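Local coordinates for protein EmGH1 (Erythrobacter marinus, PDB 5Z87) that probably hydrolyses beta-glucosidic bonds as a family 3 glycoside hydrolase, and may also act on xylosides and arabinofuranosides, at residues I417-E423 and C594-A600; P584-L588 and V627-R631. The contacts are given in a common frame with arbitrary orientation. Residue numbers count along the deposited sequence, not the author numbering.

Contact 1 (I417-E423 and C594-A600); sequences IVLLQNE and CPAILDA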
loop_
_atom_site.group_PDB
_atom_site.type_symbol
_atom_site.label_atom_id
_atom_site.label_comp_id
_atom_site.label_asym_id
_atom_site.label_seq_id
_atom_site.Cartn_x
_atom_site.Cartn_y
_atom_site.Cartn_z
ATOM N N ILE A 417 -8.946 -0.963 28.737
ATOM C CA ILE A 417 -8.876 -2.374 28.374
ATOM C C ILE A 417 -10.144 -2.779 27.626
ATOM O O ILE A 417 -11.264 -2.420 28.015
ATOM C CB ILE A 417 -8.620 -3.232 29.620
ATOM C CG1 ILE A 417 -7.273 -2.842 30.234
ATOM C CG2 ILE A 417 -8.587 -4.695 29.253
ATOM C CD1 ILE A 417 -7.062 -3.352 31.632
ATOM N N VAL A 418 -9.962 -3.488 26.512
ATOM C CA VAL A 418 -11.041 -3.836 25.593
ATOM C C VAL A 418 -11.424 -5.293 25.806
ATOM O O VAL A 418 -10.557 -6.178 25.800
ATOM C CB VAL A 418 -10.620 -3.612 24.128
ATOM C CG1 VAL A 418 -11.758 -4.044 23.167
ATOM C CG2 VAL A 418 -10.176 -2.171 23.890
ATOM N N LEU A 419 -12.720 -5.539 25.987
ATOM C CA LEU A 419 -13.282 -6.885 25.967
ATOM C C LEU A 419 -13.554 -7.237 24.506
ATOM O O LEU A 419 -14.540 -6.782 23.923
ATOM C CB LEU A 419 -14.555 -6.956 26.810
ATOM C CG LEU A 419 -15.189 -8.351 26.940
ATOM C CD1 LEU A 419 -14.157 -9.363 27.453
ATOM C CD2 LEU A 419 -16.434 -8.357 27.846
ATOM N N LEU A 420 -12.678 -8.055 23.914
ATOM C CA LEU A 420 -12.795 -8.388 22.495
ATOM C C LEU A 420 -13.909 -9.399 22.245
ATOM O O LEU A 420 -14.705 -9.235 21.313
ATOM C CB LEU A 420 -11.472 -8.936 21.954
ATOM C CG LEU A 420 -10.286 -7.991 21.785
ATOM C CD1 LEU A 420 -9.116 -8.754 21.208
ATOM C CD2 LEU A 420 -10.641 -6.811 20.895
ATOM N N GLN A 421 -13.954 -10.471 23.042
ATOM C CA GLN A 421 -15.007 -11.473 22.934
ATOM C C GLN A 421 -15.209 -12.149 24.285
ATOM O O GLN A 421 -14.274 -12.280 25.081
ATOM C CB GLN A 421 -14.694 -12.524 21.862
ATOM C CG GLN A 421 -13.374 -13.225 22.033
ATOM C CD GLN A 421 -12.929 -13.897 20.749
ATOM O OE1 GLN A 421 -12.792 -13.245 19.725
ATOM N NE2 GLN A 421 -12.713 -15.208 20.798
ATOM N N ASN A 422 -16.443 -12.582 24.528
ATOM C CA ASN A 422 -16.816 -13.184 25.789
ATOM C C ASN A 422 -17.802 -14.322 25.529
ATOM O O ASN A 422 -18.914 -14.342 26.046
ATOM C CB ASN A 422 -17.414 -12.143 26.731
ATOM C CG ASN A 422 -17.417 -12.609 28.181
ATOM O OD1 ASN A 422 -16.680 -13.525 28.549
ATOM N ND2 ASN A 422 -18.247 -11.984 29.003
ATOM N N GLU A 423 -17.389 -15.284 24.705
ATOM C CA GLU A 423 -18.289 -16.353 24.272
ATOM C C GLU A 423 -18.768 -17.175 25.473
ATOM O O GLU A 423 -17.957 -17.706 26.241
ATOM C CB GLU A 423 -17.578 -17.247 23.255
ATOM C CG GLU A 423 -17.712 -16.798 21.800
ATOM C CD GLU A 423 -16.685 -17.461 20.889
ATOM O OE1 GLU A 423 -16.389 -18.662 21.100
ATOM O OE2 GLU A 423 -16.175 -16.784 19.966
ATOM N N CYS A 594 -10.258 -19.433 21.851
ATOM C CA CYS A 594 -10.362 -19.003 23.236
ATOM C C CYS A 594 -11.566 -18.093 23.410
ATOM O O CYS A 594 -11.636 -17.039 22.770
ATOM C CB CYS A 594 -9.094 -18.289 23.674
ATOM S SG CYS A 594 -9.209 -17.640 25.348
ATOM N N PRO A 595 -12.508 -18.433 24.284
ATOM C CA PRO A 595 -13.803 -17.731 24.271
ATOM C C PRO A 595 -13.775 -16.312 24.815
ATOM O O PRO A 595 -14.665 -15.527 24.469
ATOM C CB PRO A 595 -14.698 -18.632 25.139
ATOM C CG PRO A 595 -13.742 -19.384 26.017
ATOM C CD PRO A 595 -12.515 -19.616 25.159
ATOM N N ALA A 596 -12.834 -15.965 25.693
ATOM C CA ALA A 596 -12.818 -14.654 26.340
ATOM C C ALA A 596 -11.440 -14.039 26.181
ATOM O O ALA A 596 -10.438 -14.647 26.570
ATOM C CB ALA A 596 -13.183 -14.752 27.826
ATOM N N ILE A 597 -11.385 -12.849 25.594
ATOM C CA ILE A 597 -10.121 -12.174 25.314
ATOM C C ILE A 597 -10.232 -10.720 25.743
ATOM O O ILE A 597 -11.163 -10.015 25.334
ATOM C CB ILE A 597 -9.730 -12.261 23.826
ATOM C CG1 ILE A 597 -9.712 -13.717 23.363
ATOM C CG2 ILE A 597 -8.368 -11.622 23.602
ATOM C CD1 ILE A 597 -9.506 -13.874 21.892
ATOM N N LEU A 598 -9.299 -10.287 26.584
ATOM C CA LEU A 598 -9.098 -8.882 26.907
ATOM C C LEU A 598 -7.943 -8.362 26.065
ATOM O O LEU A 598 -6.937 -9.055 25.887
ATOM C CB LEU A 598 -8.768 -8.696 28.391
ATOM C CG LEU A 598 -9.889 -8.993 29.380
ATOM C CD1 LEU A 598 -9.444 -8.688 30.796
ATOM C CD2 LEU A 598 -11.102 -8.164 29.020
ATOM N N ASP A 599 -8.083 -7.149 25.536
ATOM C CA ASP A 599 -6.994 -6.509 24.807
ATOM C C ASP A 599 -6.530 -5.311 25.620
ATOM O O ASP A 599 -7.251 -4.314 25.735
ATOM C CB ASP A 599 -7.412 -6.097 23.398
ATOM C CG ASP A 599 -6.213 -5.937 22.467
ATOM O OD1 ASP A 599 -5.089 -5.657 22.971
ATOM O OD2 ASP A 599 -6.392 -6.104 21.235
ATOM N N ALA A 600 -5.332 -5.413 26.191
ATOM C CA ALA A 600 -4.841 -4.380 27.089
ATOM C C ALA A 600 -3.794 -3.492 26.444
ATOM O O ALA A 600 -3.384 -2.501 27.057
ATOM C CB ALA A 600 -4.263 -5.012 28.368
#

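Contact 2 (P584-L588 and V627-R631); sequences PLSPL and VTIVR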
loop_
_atom_site.group_PDB
_atom_site.type_symbol
_atom_site.label_atom_id
_atom_site.label_comp_id
_atom_site.label_asym_id
_atom_site.label_seq_id
_atom_site.Cartn_x
_atom_site.Cartn_y
_atom_site.Cartn_z
ATOM N N PRO A 584 -1.424 -3.104 16.883
ATOM C CA PRO A 584 -2.616 -3.953 16.758
ATOM C C PRO A 584 -2.218 -5.313 16.217
ATOM O O PRO A 584 -1.477 -5.407 15.234
ATOM C CB PRO A 584 -3.501 -3.188 15.768
ATOM C CG PRO A 584 -3.018 -1.756 15.841
ATOM C CD PRO A 584 -1.536 -1.876 16.076
ATOM N N LEU A 585 -2.712 -6.372 16.866
ATOM C CA LEU A 585 -2.422 -7.746 16.457
ATOM C C LEU A 585 -3.677 -8.435 15.927
ATOM O O LEU A 585 -4.802 -8.088 16.294
ATOM C CB LEU A 585 -1.843 -8.559 17.620
ATOM C CG LEU A 585 -0.408 -8.182 18.012
ATOM C CD1 LEU A 585 0.007 -8.865 19.290
ATOM C CD2 LEU A 585 0.568 -8.513 16.894
ATOM N N SER A 586 -3.473 -9.432 15.066
ATOM C CA SER A 586 -4.567 -10.177 14.441
ATOM C C SER A 586 -4.473 -11.631 14.884
ATOM O O SER A 586 -4.011 -12.498 14.123
ATOM C CB SER A 586 -4.523 -10.065 12.920
ATOM O OG SER A 586 -4.791 -8.737 12.536
ATOM N N PRO A 587 -4.905 -11.931 16.102
ATOM C CA PRO A 587 -4.703 -13.249 16.726
ATOM C C PRO A 587 -5.842 -14.203 16.352
ATOM O O PRO A 587 -6.763 -14.487 17.123
ATOM C CB PRO A 587 -4.682 -12.903 18.216
ATOM C CG PRO A 587 -5.702 -11.740 18.306
ATOM C CD PRO A 587 -5.733 -11.054 16.951
ATOM N N LEU A 588 -5.764 -14.706 15.114
ATOM C CA LEU A 588 -6.835 -15.509 14.536
ATOM C C LEU A 588 -7.039 -16.797 15.314
ATOM O O LEU A 588 -8.169 -17.144 15.686
ATOM C CB LEU A 588 -6.505 -15.852 13.085
ATOM C CG LEU A 588 -6.984 -14.993 11.933
ATOM C CD1 LEU A 588 -6.703 -15.756 10.643
ATOM C CD2 LEU A 588 -8.464 -14.691 12.086
ATOM N N VAL A 627 -8.648 1.070 16.107
ATOM C CA VAL A 627 -8.222 0.620 14.792
ATOM C C VAL A 627 -9.152 -0.506 14.370
ATOM O O VAL A 627 -9.865 -1.094 15.187
ATOM C CB VAL A 627 -6.765 0.115 14.791
ATOM C CG1 VAL A 627 -5.789 1.252 14.955
ATOM C CG2 VAL A 627 -6.588 -0.941 15.900
ATOM N N THR A 628 -9.112 -0.829 13.081
ATOM C CA THR A 628 -9.709 -2.057 12.579
ATOM C C THR A 628 -8.680 -3.168 12.723
ATOM O O THR A 628 -7.492 -2.950 12.480
ATOM C CB THR A 628 -10.132 -1.904 11.114
ATOM O OG1 THR A 628 -11.211 -0.978 11.030
ATOM C CG2 THR A 628 -10.592 -3.246 10.522
ATOM N N ILE A 629 -9.121 -4.352 13.137
ATOM C CA ILE A 629 -8.226 -5.506 13.189
ATOM C C ILE A 629 -8.545 -6.403 11.996
ATOM O O ILE A 629 -9.602 -7.044 11.960
ATOM C CB ILE A 629 -8.349 -6.277 14.509
ATOM C CG1 ILE A 629 -8.049 -5.360 15.712
ATOM C CG2 ILE A 629 -7.412 -7.476 14.469
ATOM C CD1 ILE A 629 -6.625 -4.797 15.708
ATOM N N VAL A 630 -7.645 -6.448 11.008
ATOM C CA VAL A 630 -7.863 -7.311 9.849
ATOM C C VAL A 630 -7.547 -8.749 10.234
ATOM O O VAL A 630 -6.843 -9.015 11.209
ATOM C CB VAL A 630 -7.028 -6.866 8.636
ATOM C CG1 VAL A 630 -7.391 -5.429 8.226
ATOM C CG2 VAL A 630 -5.540 -6.974 8.950
ATOM N N ARG A 631 -8.078 -9.692 9.453
ATOM C CA ARG A 631 -7.839 -11.102 9.754
ATOM C C ARG A 631 -6.384 -11.488 9.518
ATOM O O ARG A 631 -5.815 -12.291 10.265
ATOM C CB ARG A 631 -8.774 -11.979 8.920
ATOM C CG ARG A 631 -10.125 -12.087 9.548
ATOM C CD ARG A 631 -11.194 -12.680 8.654
ATOM N NE ARG A 631 -12.475 -12.290 9.230
ATOM C CZ ARG A 631 -13.052 -12.914 10.248
ATOM N NH1 ARG A 631 -12.480 -13.994 10.764
ATOM N NH2 ARG A 631 -14.196 -12.458 10.746
HETATM O O HOH W 1 -3.386 -12.905 11.294
#

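Contact 1 (I417-E423 and C594-A600)
The segment 594-600 leaves a helix at C594 and soon pairs antiparallel with strand 418-422. The two strand axes come within 4.7 Å. C594 O accepts a hydrogen bond from Q421 NE2 (2.9 Å). Q421 NE2 also hydrogen-bonds A591 O, in the helix just before C594, and Q421 OE1 hydrogen-bonds the hydroxyl of Y660. P595 O accepts a hydrogen bond from E423 N (2.7 Å), and P595 CB lies 3.7 Å from E423 CB. A596 faces N422 as a non-hydrogen-bonded pair, with A596 CA 3.1 Å from Q421 O in a CA-H...O contact. I597 N donates to Q421 O (3.0 Å), while I597 O accepts from L420 N (2.9 Å). L420 and Q421 together face I597, a beta bulge that shifts the register by one; L420 has near-helical backbone angles. L420 CD1 lies 3.8 Å from I597 CG2. L598 resumes the regular pairing opposite L419, with L419 CD1 to L598 CD2 at 3.6 Å; L598 and I417 also pack on helix 607-615. D599 pairs with V418 through V418 N to D599 O (2.9 Å) and D599 N to V418 O (2.7 Å). D599 OD1 is hydrogen-bonded to H581 NE2. A600 CB ends the row, 4.2 Å from I417 CG1. Strand 418-422 is the outermost, antiparallel strand of an otherwise parallel sheet, in the alpha/beta sandwich domain of family 3 glycoside hydrolases.

Contact 2 (P584-L588 and V627-R631)
A very short hydrogen bond joins two loops here: S586 OG donates to V630 O at 2.5 Å. It is the sole direct hydrogen bond between the segments. A water makes a second link, donating to S586 O (2.9 Å) and to R631 O (2.7 Å). One serine therefore holds two successive carbonyls of the other loop, one through its hydroxyl and one through water. The closest pair of CA atoms is also here, S586 CA and R631 CA, 5.8 Å apart. The two loops run in roughly the same direction, their end-to-end lines 25° apart, but neither is a strand.

The segment 584-588 leads from strand 574-580 to helix 588-593. P587 is the N-cap residue of that helix and the centre of an inverse gamma turn, in which L588 N makes a weak hydrogen bond to S586 O at 3.0 Å. This is a strand-to-helix connection of the alpha/beta sandwich domain, and the loop 627-631 packs along it.

At P584 the contacts are apolar. P584 CG touches V627 CG2 at 3.7 Å, and P584 CB touches I629 CD1 at 3.5 Å. M147 of helix 146-150 packs on both P584 and V627. Mid-way, the methyl I629 CG2 lies against two oxygens, L585 O at 3.2 Å and S586 OG at 3.5 Å. Where L588 meets R631, L588 CG lies 3.4 Å from R631 O, and L588 CD2 is 4.0 Å from R631 CG. The guanidinium of R631 has its strongest polar partner in T657, whose carbonyl oxygen accepts a hydrogen bond from R631 NE.

Overall arrangement
Both contacts lie in the C-terminal family 3 region, on the same side of the chain's centre. Their centres are 13 Å apart. Their nearest atoms are about 5 Å apart, so they do not touch. The segments alternate along the chain: 417-423, 584-588, 594-600, then 627-631. Helix 588-593 links the two contacts directly: L588 of contact 2 belongs to it, and C594 of contact 1 follows it. Segment 584-588 of contact 2 follows strand 574-580, which neighbours strand 596-601. Y660 hydrogen-bonds Q421 OE1 through its hydroxyl and I629 through its backbone. Contact 1 closes one side of the mixed sheet. Contact 2 lies where this domain meets the N-terminal one, at M147 and E199.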